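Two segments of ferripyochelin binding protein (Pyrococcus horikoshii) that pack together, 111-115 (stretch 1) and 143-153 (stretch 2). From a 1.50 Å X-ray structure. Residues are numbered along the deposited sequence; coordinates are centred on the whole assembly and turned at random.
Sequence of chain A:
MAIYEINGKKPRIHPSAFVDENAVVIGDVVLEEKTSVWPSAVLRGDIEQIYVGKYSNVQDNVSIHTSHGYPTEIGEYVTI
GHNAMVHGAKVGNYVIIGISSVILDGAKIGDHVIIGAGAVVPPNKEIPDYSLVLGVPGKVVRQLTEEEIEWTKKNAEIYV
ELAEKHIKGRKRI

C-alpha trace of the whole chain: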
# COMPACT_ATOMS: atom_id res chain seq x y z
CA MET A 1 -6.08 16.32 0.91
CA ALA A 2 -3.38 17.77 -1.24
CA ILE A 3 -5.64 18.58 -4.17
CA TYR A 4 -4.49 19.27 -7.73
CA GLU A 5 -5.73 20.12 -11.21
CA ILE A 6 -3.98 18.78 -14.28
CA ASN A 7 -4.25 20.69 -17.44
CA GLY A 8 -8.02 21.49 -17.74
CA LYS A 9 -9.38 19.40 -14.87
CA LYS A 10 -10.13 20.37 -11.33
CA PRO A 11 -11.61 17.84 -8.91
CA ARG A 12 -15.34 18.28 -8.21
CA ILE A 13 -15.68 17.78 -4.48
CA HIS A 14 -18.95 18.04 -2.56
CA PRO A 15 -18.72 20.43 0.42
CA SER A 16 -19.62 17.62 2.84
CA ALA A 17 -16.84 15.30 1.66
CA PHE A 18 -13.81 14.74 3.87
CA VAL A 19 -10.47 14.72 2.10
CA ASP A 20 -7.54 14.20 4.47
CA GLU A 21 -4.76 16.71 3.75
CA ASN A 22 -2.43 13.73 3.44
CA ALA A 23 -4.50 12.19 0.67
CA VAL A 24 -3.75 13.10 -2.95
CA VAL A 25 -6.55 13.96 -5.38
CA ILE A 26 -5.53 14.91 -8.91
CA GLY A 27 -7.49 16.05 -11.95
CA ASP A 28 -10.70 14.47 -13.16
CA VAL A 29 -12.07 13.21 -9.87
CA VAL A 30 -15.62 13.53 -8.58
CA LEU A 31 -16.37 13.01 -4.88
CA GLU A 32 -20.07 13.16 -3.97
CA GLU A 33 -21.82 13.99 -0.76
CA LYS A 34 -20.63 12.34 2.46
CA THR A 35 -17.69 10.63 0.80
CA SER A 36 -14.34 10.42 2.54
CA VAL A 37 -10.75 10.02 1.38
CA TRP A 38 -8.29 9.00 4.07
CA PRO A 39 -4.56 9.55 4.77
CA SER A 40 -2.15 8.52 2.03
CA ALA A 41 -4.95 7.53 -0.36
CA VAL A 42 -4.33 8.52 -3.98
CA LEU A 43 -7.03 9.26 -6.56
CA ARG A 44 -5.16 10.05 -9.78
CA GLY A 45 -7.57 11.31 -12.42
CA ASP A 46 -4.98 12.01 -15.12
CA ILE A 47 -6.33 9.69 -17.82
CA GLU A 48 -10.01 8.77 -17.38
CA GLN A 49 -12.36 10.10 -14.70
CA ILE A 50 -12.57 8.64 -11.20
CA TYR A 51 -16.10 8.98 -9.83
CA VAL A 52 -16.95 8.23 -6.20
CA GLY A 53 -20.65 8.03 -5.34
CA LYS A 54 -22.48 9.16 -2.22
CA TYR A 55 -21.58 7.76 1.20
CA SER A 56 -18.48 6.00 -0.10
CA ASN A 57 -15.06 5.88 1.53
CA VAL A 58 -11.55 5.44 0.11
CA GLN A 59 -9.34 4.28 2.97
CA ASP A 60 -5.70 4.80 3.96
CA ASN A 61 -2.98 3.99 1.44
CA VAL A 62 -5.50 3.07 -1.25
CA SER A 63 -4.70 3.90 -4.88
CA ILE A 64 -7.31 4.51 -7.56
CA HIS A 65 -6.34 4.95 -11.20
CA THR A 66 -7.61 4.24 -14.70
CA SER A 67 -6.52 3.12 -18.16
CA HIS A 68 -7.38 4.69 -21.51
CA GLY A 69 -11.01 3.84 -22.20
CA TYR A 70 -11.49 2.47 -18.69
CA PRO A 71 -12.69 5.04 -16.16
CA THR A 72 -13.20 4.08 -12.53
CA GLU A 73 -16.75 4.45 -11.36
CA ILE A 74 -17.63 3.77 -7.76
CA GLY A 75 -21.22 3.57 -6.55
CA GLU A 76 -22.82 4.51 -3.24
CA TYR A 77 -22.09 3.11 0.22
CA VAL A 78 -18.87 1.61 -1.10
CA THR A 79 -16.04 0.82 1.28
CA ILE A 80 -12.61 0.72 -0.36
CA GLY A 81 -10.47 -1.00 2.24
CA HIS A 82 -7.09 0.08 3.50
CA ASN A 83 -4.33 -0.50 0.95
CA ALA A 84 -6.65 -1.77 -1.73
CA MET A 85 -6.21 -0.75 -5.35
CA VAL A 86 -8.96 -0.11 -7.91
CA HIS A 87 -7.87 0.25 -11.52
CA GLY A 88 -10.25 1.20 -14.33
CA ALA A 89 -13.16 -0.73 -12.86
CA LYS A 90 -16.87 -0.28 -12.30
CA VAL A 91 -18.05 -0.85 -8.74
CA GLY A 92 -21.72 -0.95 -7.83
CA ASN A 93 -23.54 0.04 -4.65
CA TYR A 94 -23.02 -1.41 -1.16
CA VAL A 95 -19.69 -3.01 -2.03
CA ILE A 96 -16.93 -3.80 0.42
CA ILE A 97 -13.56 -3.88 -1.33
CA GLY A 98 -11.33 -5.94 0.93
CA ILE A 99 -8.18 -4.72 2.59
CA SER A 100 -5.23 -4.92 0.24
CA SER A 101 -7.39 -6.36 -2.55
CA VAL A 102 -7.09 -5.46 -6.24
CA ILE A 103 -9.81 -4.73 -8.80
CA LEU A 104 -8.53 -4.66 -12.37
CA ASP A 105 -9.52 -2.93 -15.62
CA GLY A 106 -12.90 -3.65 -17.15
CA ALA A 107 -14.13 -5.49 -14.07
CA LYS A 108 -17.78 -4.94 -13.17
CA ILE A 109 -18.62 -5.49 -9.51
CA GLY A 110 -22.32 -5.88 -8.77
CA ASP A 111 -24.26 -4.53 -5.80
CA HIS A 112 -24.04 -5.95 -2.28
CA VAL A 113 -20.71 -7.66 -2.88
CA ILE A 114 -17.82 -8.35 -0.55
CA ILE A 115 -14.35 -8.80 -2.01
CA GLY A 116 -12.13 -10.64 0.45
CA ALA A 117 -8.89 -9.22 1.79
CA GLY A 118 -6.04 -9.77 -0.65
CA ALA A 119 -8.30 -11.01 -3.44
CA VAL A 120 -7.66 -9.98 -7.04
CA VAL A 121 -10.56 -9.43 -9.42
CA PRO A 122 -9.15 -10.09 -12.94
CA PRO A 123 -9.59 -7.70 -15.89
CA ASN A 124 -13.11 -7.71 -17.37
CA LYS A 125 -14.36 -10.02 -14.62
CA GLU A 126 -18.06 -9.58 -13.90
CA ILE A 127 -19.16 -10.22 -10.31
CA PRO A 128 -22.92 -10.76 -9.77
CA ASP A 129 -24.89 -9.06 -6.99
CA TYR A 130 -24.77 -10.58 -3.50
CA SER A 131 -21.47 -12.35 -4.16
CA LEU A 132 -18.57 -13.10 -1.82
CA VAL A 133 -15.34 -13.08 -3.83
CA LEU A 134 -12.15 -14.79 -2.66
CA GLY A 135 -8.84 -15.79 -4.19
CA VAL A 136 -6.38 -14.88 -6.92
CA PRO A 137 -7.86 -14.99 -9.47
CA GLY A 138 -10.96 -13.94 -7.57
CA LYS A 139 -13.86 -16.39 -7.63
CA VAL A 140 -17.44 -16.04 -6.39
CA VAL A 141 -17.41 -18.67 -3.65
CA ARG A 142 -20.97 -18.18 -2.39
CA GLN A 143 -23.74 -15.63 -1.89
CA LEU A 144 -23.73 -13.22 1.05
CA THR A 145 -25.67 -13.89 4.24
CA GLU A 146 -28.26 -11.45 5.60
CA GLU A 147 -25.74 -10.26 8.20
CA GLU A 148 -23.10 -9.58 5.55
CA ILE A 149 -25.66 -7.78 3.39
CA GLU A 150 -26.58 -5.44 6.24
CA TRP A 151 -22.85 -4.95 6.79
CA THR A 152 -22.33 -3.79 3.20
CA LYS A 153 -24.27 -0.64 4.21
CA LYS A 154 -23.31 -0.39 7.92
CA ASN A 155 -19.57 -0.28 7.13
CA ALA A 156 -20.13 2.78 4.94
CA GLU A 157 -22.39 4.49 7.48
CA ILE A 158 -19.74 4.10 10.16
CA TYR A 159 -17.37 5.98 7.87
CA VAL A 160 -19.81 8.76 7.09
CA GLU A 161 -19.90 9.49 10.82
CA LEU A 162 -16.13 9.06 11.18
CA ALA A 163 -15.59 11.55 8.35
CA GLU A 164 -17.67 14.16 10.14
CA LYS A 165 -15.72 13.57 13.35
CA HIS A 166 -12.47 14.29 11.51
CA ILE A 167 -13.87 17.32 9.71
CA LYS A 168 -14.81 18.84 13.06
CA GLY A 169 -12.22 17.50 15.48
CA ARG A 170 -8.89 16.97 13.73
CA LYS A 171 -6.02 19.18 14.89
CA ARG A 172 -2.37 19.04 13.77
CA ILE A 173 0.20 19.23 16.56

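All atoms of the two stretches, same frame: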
# COMPACT_ATOMS: atom_id res chain seq x y z
N ASP A 111 -23.87 -5.13 -7.07
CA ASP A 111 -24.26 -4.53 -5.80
C ASP A 111 -24.29 -5.55 -4.68
O ASP A 111 -24.52 -6.74 -4.91
CB ASP A 111 -25.64 -3.88 -5.93
CG ASP A 111 -25.75 -2.99 -7.15
OD1 ASP A 111 -24.81 -2.23 -7.44
OD2 ASP A 111 -26.80 -3.06 -7.82
N HIS A 112 -24.05 -5.08 -3.45
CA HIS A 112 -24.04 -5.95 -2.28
C HIS A 112 -23.05 -7.09 -2.49
O HIS A 112 -23.41 -8.27 -2.48
CB HIS A 112 -25.44 -6.51 -2.02
CG HIS A 112 -26.42 -5.48 -1.55
ND1 HIS A 112 -26.28 -4.82 -0.34
CD2 HIS A 112 -27.55 -4.98 -2.12
CE1 HIS A 112 -27.28 -3.97 -0.19
NE2 HIS A 112 -28.06 -4.05 -1.25
N VAL A 113 -21.80 -6.71 -2.67
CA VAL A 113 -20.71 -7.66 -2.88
C VAL A 113 -19.60 -7.41 -1.88
O VAL A 113 -19.35 -6.27 -1.48
CB VAL A 113 -20.13 -7.52 -4.31
CG1 VAL A 113 -18.81 -8.29 -4.43
CG2 VAL A 113 -21.13 -8.04 -5.33
N ILE A 114 -18.95 -8.48 -1.46
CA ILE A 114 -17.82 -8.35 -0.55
C ILE A 114 -16.65 -9.03 -1.23
O ILE A 114 -16.74 -10.19 -1.63
CB ILE A 114 -18.07 -9.04 0.81
CG1 ILE A 114 -19.16 -8.29 1.58
CG2 ILE A 114 -16.78 -9.07 1.63
CD1 ILE A 114 -19.49 -8.90 2.92
N ILE A 115 -15.57 -8.28 -1.41
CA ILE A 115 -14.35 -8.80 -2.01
C ILE A 115 -13.45 -9.06 -0.81
O ILE A 115 -13.18 -8.16 -0.02
CB ILE A 115 -13.68 -7.77 -2.94
CG1 ILE A 115 -14.66 -7.33 -4.04
CG2 ILE A 115 -12.42 -8.37 -3.54
CD1 ILE A 115 -15.13 -8.45 -4.95
N GLN A 143 -22.96 -16.86 -2.00
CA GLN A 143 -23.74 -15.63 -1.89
C GLN A 143 -23.60 -15.11 -0.46
O GLN A 143 -23.29 -15.87 0.46
CB GLN A 143 -25.21 -15.89 -2.22
CG GLN A 143 -25.49 -16.34 -3.65
CD GLN A 143 -24.94 -15.40 -4.70
OE1 GLN A 143 -23.77 -15.49 -5.08
NE2 GLN A 143 -25.77 -14.47 -5.16
N LEU A 144 -23.83 -13.82 -0.28
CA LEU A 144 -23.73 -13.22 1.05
C LEU A 144 -24.89 -13.63 1.95
O LEU A 144 -25.97 -13.97 1.47
CB LEU A 144 -23.71 -11.70 0.96
CG LEU A 144 -22.60 -11.00 0.17
CD1 LEU A 144 -22.73 -9.50 0.38
CD2 LEU A 144 -21.24 -11.49 0.62
N THR A 145 -24.65 -13.58 3.26
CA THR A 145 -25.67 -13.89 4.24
C THR A 145 -26.38 -12.58 4.54
O THR A 145 -25.92 -11.51 4.15
CB THR A 145 -25.06 -14.42 5.55
OG1 THR A 145 -24.23 -13.40 6.13
CG2 THR A 145 -24.22 -15.66 5.28
N GLU A 146 -27.51 -12.65 5.25
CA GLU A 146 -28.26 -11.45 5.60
C GLU A 146 -27.41 -10.50 6.43
O GLU A 146 -27.48 -9.28 6.26
CB GLU A 146 -29.53 -11.83 6.35
CG GLU A 146 -30.60 -12.47 5.48
CD GLU A 146 -31.80 -12.96 6.27
OE1 GLU A 146 -32.24 -12.24 7.19
OE2 GLU A 146 -32.31 -14.06 5.97
N GLU A 147 -26.60 -11.06 7.33
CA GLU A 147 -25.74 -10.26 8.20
C GLU A 147 -24.70 -9.51 7.38
O GLU A 147 -24.43 -8.33 7.62
CB GLU A 147 -25.05 -11.15 9.23
CG GLU A 147 -26.00 -12.03 10.03
CD GLU A 147 -26.07 -13.45 9.51
OE1 GLU A 147 -25.31 -14.31 10.01
OE2 GLU A 147 -26.88 -13.71 8.60
N GLU A 148 -24.11 -10.19 6.40
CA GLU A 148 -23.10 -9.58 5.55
C GLU A 148 -23.72 -8.51 4.67
O GLU A 148 -23.10 -7.48 4.39
CB GLU A 148 -22.42 -10.64 4.69
CG GLU A 148 -21.79 -11.76 5.51
CD GLU A 148 -21.18 -12.85 4.66
OE1 GLU A 148 -21.85 -13.31 3.71
OE2 GLU A 148 -20.04 -13.26 4.94
N ILE A 149 -24.96 -8.74 4.24
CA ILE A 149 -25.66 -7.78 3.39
C ILE A 149 -25.91 -6.49 4.17
O ILE A 149 -25.73 -5.40 3.64
CB ILE A 149 -27.00 -8.37 2.88
CG1 ILE A 149 -26.71 -9.51 1.90
CG2 ILE A 149 -27.83 -7.28 2.20
CD1 ILE A 149 -27.95 -10.27 1.44
N GLU A 150 -26.33 -6.62 5.43
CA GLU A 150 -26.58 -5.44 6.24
C GLU A 150 -25.25 -4.73 6.49
O GLU A 150 -25.20 -3.51 6.60
CB GLU A 150 -27.24 -5.85 7.57
CG GLU A 150 -28.55 -6.62 7.39
CD GLU A 150 -29.79 -5.74 7.33
OE1 GLU A 150 -30.73 -6.08 6.59
OE2 GLU A 150 -29.83 -4.71 8.05
N TRP A 151 -24.17 -5.51 6.57
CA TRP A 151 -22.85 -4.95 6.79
C TRP A 151 -22.35 -4.15 5.58
O TRP A 151 -21.60 -3.18 5.74
CB TRP A 151 -21.85 -6.06 7.13
CG TRP A 151 -20.45 -5.58 7.41
CD1 TRP A 151 -19.31 -5.96 6.78
CD2 TRP A 151 -20.06 -4.61 8.40
NE1 TRP A 151 -18.23 -5.30 7.30
CE2 TRP A 151 -18.66 -4.46 8.30
CE3 TRP A 151 -20.75 -3.86 9.35
CZ2 TRP A 151 -17.94 -3.59 9.12
CZ3 TRP A 151 -20.04 -2.99 10.17
CH2 TRP A 151 -18.64 -2.86 10.05
N THR A 152 -22.77 -4.53 4.38
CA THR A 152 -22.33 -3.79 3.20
C THR A 152 -22.78 -2.33 3.26
O THR A 152 -22.18 -1.48 2.59
CB THR A 152 -22.82 -4.44 1.86
OG1 THR A 152 -24.25 -4.50 1.84
CG2 THR A 152 -22.24 -5.84 1.69
N LYS A 153 -23.81 -2.03 4.05
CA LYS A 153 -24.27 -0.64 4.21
C LYS A 153 -23.69 -0.04 5.50
O LYS A 153 -23.17 1.07 5.50
CB LYS A 153 -25.81 -0.54 4.25
CG LYS A 153 -26.32 0.91 4.49
CD LYS A 153 -27.85 1.09 4.35
CE LYS A 153 -28.27 2.52 4.72
NZ LYS A 153 -29.71 2.83 4.44

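This is a small, mainly apolar contact between a short strand with the loop residue before it and a helix with the loop leading into it, fastened by one side-chain hydrogen bond from His 112 to Thr 152. The two stretches bury 329 Å² between them. Strand 113-115 and helix 146-153 run almost at right angles, at 86°, and their axes approach to 8.9 Å. His 112, Ile 114, Leu 144 and Thr 152 bury most of the area. The closest CA atoms are those of His 112 and Thr 152, 6.1 Å apart.

His 112 has phi/psi of 55/60, a left-handed conformation. His 112 ND1 donates to Thr 152 OG1 at 3.0 Å, with an N-H...acceptor angle of 157°. The hydroxyl lies at the ring edge, near the ring plane, where a ring nitrogen can donate well. Thr 152 OG1 in turn donates to Ile 149 O at a very short 2.5 Å. The hydroxyl thus links the imidazole to the helix backbone. Ile 149 CG2 sits 4.3 Å from the centroid of the His 112 ring, an off-centre CH-pi contact.

Ile 114 points toward the helix and supplies the apolar part. Ile 114 CD1 lies 3.9 Å from Leu 144 CD2 and 3.8 Å from Glu 148 CB. Ile 114 CG1 is 3.9 Å from Thr 152 CG2, so the threonine offers its methyl as well as its hydroxyl. Leu 144 also reaches the backbone of stretch 1: Leu 144 CD1 is 3.2 Å from His 112 O, a close van der Waals approach. Val 113 points away, and its side chain takes little part.

The start of the helix is capped. Glu 148 N donates to Thr 145 OG1 at 3.2 Å, and Thr 145 N donates to Glu 148 OE1 at 2.8 Å. This reciprocal pair satisfies two backbone amides at the first turn.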